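Local coordinates for GTN Reductase (Agrobacterium tumefaciens, PDB 5N6G), which probably reduces activated carbon-carbon double bonds as an FMN-dependent ene-reductase of the Old Yellow Enzyme family, at residues 16-21 against 322-327. Numbering follows the deposited sequence.
Sequences ANRIVM and VDAVAF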
ATOM      1  N   ALA A  16       0.585 -18.936  -5.484  1.00 19.48           N
ATOM      2  CA  ALA A  16       0.169 -20.306  -5.154  1.00 19.29           C
ATOM      3  C   ALA A  16      -1.284 -20.375  -4.713  1.00 23.50           C
ATOM      4  O   ALA A  16      -1.881 -21.456  -4.744  1.00 23.54           O
ATOM      5  CB  ALA A  16       1.052 -20.886  -4.053  1.00 24.29           C
ATOM      6  N   ASN A  17      -1.852 -19.257  -4.283  1.00 20.42           N
ATOM      7  CA  ASN A  17      -3.244 -19.182  -3.873  1.00 19.17           C
ATOM      8  C   ASN A  17      -3.656 -17.724  -3.933  1.00 18.49           C
ATOM      9  O   ASN A  17      -2.848 -16.840  -4.229  1.00 18.58           O
ATOM     10  CB  ASN A  17      -3.461 -19.782  -2.479  1.00 19.45           C
ATOM     11  CG  ASN A  17      -2.690 -19.055  -1.405  1.00 20.80           C
ATOM     12  OD1 ASN A  17      -2.930 -17.873  -1.137  1.00 18.90           O
ATOM     13  ND2 ASN A  17      -1.767 -19.764  -0.759  1.00 18.93           N
ATOM     14  N   ARG A  18      -4.928 -17.471  -3.642  1.00 18.35           N
ATOM     15  CA  ARG A  18      -5.490 -16.145  -3.801  1.00 17.93           C
ATOM     16  C   ARG A  18      -5.734 -15.456  -2.464  1.00 20.47           C
ATOM     17  O   ARG A  18      -6.544 -14.534  -2.381  1.00 19.32           O
ATOM     18  CB  ARG A  18      -6.762 -16.230  -4.642  1.00 20.46           C
ATOM     19  CG  ARG A  18      -6.426 -16.615  -6.076  1.00 18.78           C
ATOM     20  CD  ARG A  18      -7.569 -17.344  -6.745  1.00 18.97           C
ATOM     21  NE  ARG A  18      -7.190 -17.805  -8.090  1.00 24.98           N
ATOM     22  CZ  ARG A  18      -7.485 -17.166  -9.217  1.00 23.39           C
ATOM     23  NH1 ARG A  18      -8.169 -16.027  -9.193  1.00 21.59           N
ATOM     24  NH2 ARG A  18      -7.085 -17.670 -10.378  1.00 28.16           N
ATOM     25  N   ILE A  19      -4.992 -15.844  -1.435  1.00 19.26           N
ATOM     26  CA  ILE A  19      -5.054 -15.215  -0.122  1.00 17.66           C
ATOM     27  C   ILE A  19      -3.825 -14.316  -0.021  1.00 17.39           C
ATOM     28  O   ILE A  19      -2.690 -14.797  -0.059  1.00 19.69           O
ATOM     29  CB  ILE A  19      -5.094 -16.266   1.002  1.00 17.08           C
ATOM     30  CG1 ILE A  19      -6.398 -17.067   0.972  1.00 17.66           C
ATOM     31  CG2 ILE A  19      -4.977 -15.626   2.381  1.00 16.89           C
ATOM     32  CD1 ILE A  19      -6.292 -18.466   1.593  1.00 23.84           C
ATOM     33  N   VAL A  20      -4.042 -13.011   0.046  1.00 14.75           N
ATOM     34  CA  VAL A  20      -2.979 -12.019   0.016  1.00 15.83           C
ATOM     35  C   VAL A  20      -2.834 -11.409   1.403  1.00 15.35           C
ATOM     36  O   VAL A  20      -3.828 -11.160   2.092  1.00 17.41           O
ATOM     37  CB  VAL A  20      -3.299 -10.955  -1.050  1.00 15.71           C
ATOM     38  CG1 VAL A  20      -2.279  -9.826  -1.078  1.00 16.15           C
ATOM     39  CG2 VAL A  20      -3.417 -11.618  -2.419  1.00 19.43           C
ATOM     40  N   MET A  21      -1.591 -11.194   1.829  1.00 14.96           N
ATOM     41  CA  MET A  21      -1.316 -10.429   3.043  1.00 14.49           C
ATOM     42  C   MET A  21      -1.280  -8.945   2.690  1.00 14.63           C
ATOM     43  O   MET A  21      -0.389  -8.478   1.954  1.00 15.45           O
ATOM     44  CB  MET A  21      -0.005 -10.866   3.693  1.00 14.02           C
ATOM     45  CG  MET A  21       0.353 -10.047   4.918  1.00 15.51           C
ATOM     46  SD  MET A  21       1.796 -10.722   5.729  1.00 18.77           S
ATOM     47  CE  MET A  21       2.224  -9.399   6.869  1.00 23.91           C
ATOM     48  N   VAL A 322     -14.146 -10.906  -7.446  1.00 19.49           N
ATOM     49  CA  VAL A 322     -12.750 -10.548  -7.234  1.00 16.23           C
ATOM     50  C   VAL A 322     -11.909 -11.755  -7.609  1.00 16.02           C
ATOM     51  O   VAL A 322     -12.387 -12.888  -7.615  1.00 19.46           O
ATOM     52  CB  VAL A 322     -12.450 -10.118  -5.771  1.00 19.64           C
ATOM     53  CG1 VAL A 322     -13.447  -9.094  -5.297  1.00 18.76           C
ATOM     54  CG2 VAL A 322     -12.449 -11.322  -4.830  1.00 21.23           C
ATOM     55  N   ASP A 323     -10.631 -11.504  -7.901  1.00 16.61           N
ATOM     56  CA  ASP A 323      -9.704 -12.589  -8.194  1.00 16.17           C
ATOM     57  C   ASP A 323      -8.973 -13.085  -6.963  1.00 19.95           C
ATOM     58  O   ASP A 323      -8.520 -14.232  -6.941  1.00 19.55           O
ATOM     59  CB  ASP A 323      -8.661 -12.155  -9.222  1.00 17.78           C
ATOM     60  CG  ASP A 323      -9.267 -11.761 -10.547  1.00 22.45           C
ATOM     61  OD1 ASP A 323     -10.297 -12.370 -10.931  1.00 23.50           O
ATOM     62  OD2 ASP A 323      -8.712 -10.844 -11.208  1.00 19.53           O
ATOM     63  N   ALA A 324      -8.820 -12.232  -5.960  1.00 16.33           N
ATOM     64  CA  ALA A 324      -8.069 -12.575  -4.764  1.00 16.87           C
ATOM     65  C   ALA A 324      -8.515 -11.613  -3.673  1.00 16.86           C
ATOM     66  O   ALA A 324      -9.068 -10.542  -3.957  1.00 16.12           O
ATOM     67  CB  ALA A 324      -6.554 -12.486  -4.981  1.00 18.89           C
ATOM     68  N   VAL A 325      -8.266 -12.006  -2.426  1.00 17.47           N
ATOM     69  CA  VAL A 325      -8.657 -11.225  -1.256  1.00 14.09           C
ATOM     70  C   VAL A 325      -7.427 -11.004  -0.384  1.00 15.21           C
ATOM     71  O   VAL A 325      -6.695 -11.953  -0.073  1.00 18.65           O
ATOM     72  CB  VAL A 325      -9.774 -11.926  -0.456  1.00 18.19           C
ATOM     73  CG1 VAL A 325     -10.028 -11.178   0.846  1.00 18.49           C
ATOM     74  CG2 VAL A 325     -11.063 -12.020  -1.295  1.00 21.25           C
ATOM     75  N   ALA A 326      -7.200  -9.750  -0.014  1.00 15.66           N
ATOM     76  CA  ALA A 326      -6.123  -9.375   0.881  1.00 16.60           C
ATOM     77  C   ALA A 326      -6.695  -9.162   2.271  1.00 18.58           C
ATOM     78  O   ALA A 326      -7.688  -8.447   2.442  1.00 19.43           O
ATOM     79  CB  ALA A 326      -5.422  -8.117   0.395  1.00 16.18           C
ATOM     80  N   PHE A 327      -6.065  -9.782   3.250  1.00 16.45           N
ATOM     81  CA  PHE A 327      -6.459  -9.685   4.647  1.00 15.65           C
ATOM     82  C   PHE A 327      -5.391  -8.917   5.396  1.00 19.07           C
ATOM     83  O   PHE A 327      -4.204  -9.213   5.240  1.00 18.16           O
ATOM     84  CB  PHE A 327      -6.588 -11.062   5.280  1.00 16.13           C
ATOM     85  CG  PHE A 327      -7.633 -11.961   4.641  1.00 17.36           C
ATOM     86  CD1 PHE A 327      -8.918 -11.995   5.136  1.00 22.13           C
ATOM     87  CD2 PHE A 327      -7.302 -12.792   3.584  1.00 22.13           C
ATOM     88  CE1 PHE A 327      -9.869 -12.848   4.591  1.00 21.98           C
ATOM     89  CE2 PHE A 327      -8.246 -13.632   3.017  1.00 20.56           C
ATOM     90  CZ  PHE A 327      -9.521 -13.665   3.528  1.00 20.91           C
TER
HETATM   91  O   HOH W   1     -10.038 -15.098 -11.169  1.00 46.32           O
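Arg18 binds the segment 322-327 twice, through its guanidinium to Asp323 O and through its own carbonyl to Val325 N. Its CB rests on CB of Ala324 at 3.8 Å. CG stands anti to the carbonyl carbon (chi1 -68°), and from there the chain runs extended to NE, with CG and CD both passing Asp323 O. NE makes a weak hydrogen bond to Glu6 O. At the tip NH1 donates to Asp323 O (2.9 Å), on a lone pair in the carbonyl plane, while a water accepts from NH1 and donates to Asp323 OD1. The two opposite charges are therefore bridged by water, with NH1 4.6 Å from OD1; Asp323 OD2 turns instead to Arg294 and the backbone N of Trp302. NH2 is held by Pro7 O.

Beyond Arg18 the strands 19-21 and 324-327 run parallel. Val325 is held through both its N and its O, the O accepting from Val20 N; Phe327 N continues the ladder to Val20 O (2.9 Å, N-H...O 163°). On one face of the sheet Val20 packs beside two alanines, CG2 toward Ala324 CB and CG1 toward Ala326 CB, its CB 3.8 Å from Ala326 CB. On the other, Ile19 CG2 meets the CD2–CE2 side of the Phe327 ring obliquely (3.9 Å to CD2), and Val325 CG1 sits over one ring face, displaced toward the rim. Helices 310-318 and 337-343 pack against this layer, and Phe327 also belongs to the FMN pocket. Pairing of the first strand with the eighth closes the parallel (βα)8 TIM barrel of Old Yellow Enzymes.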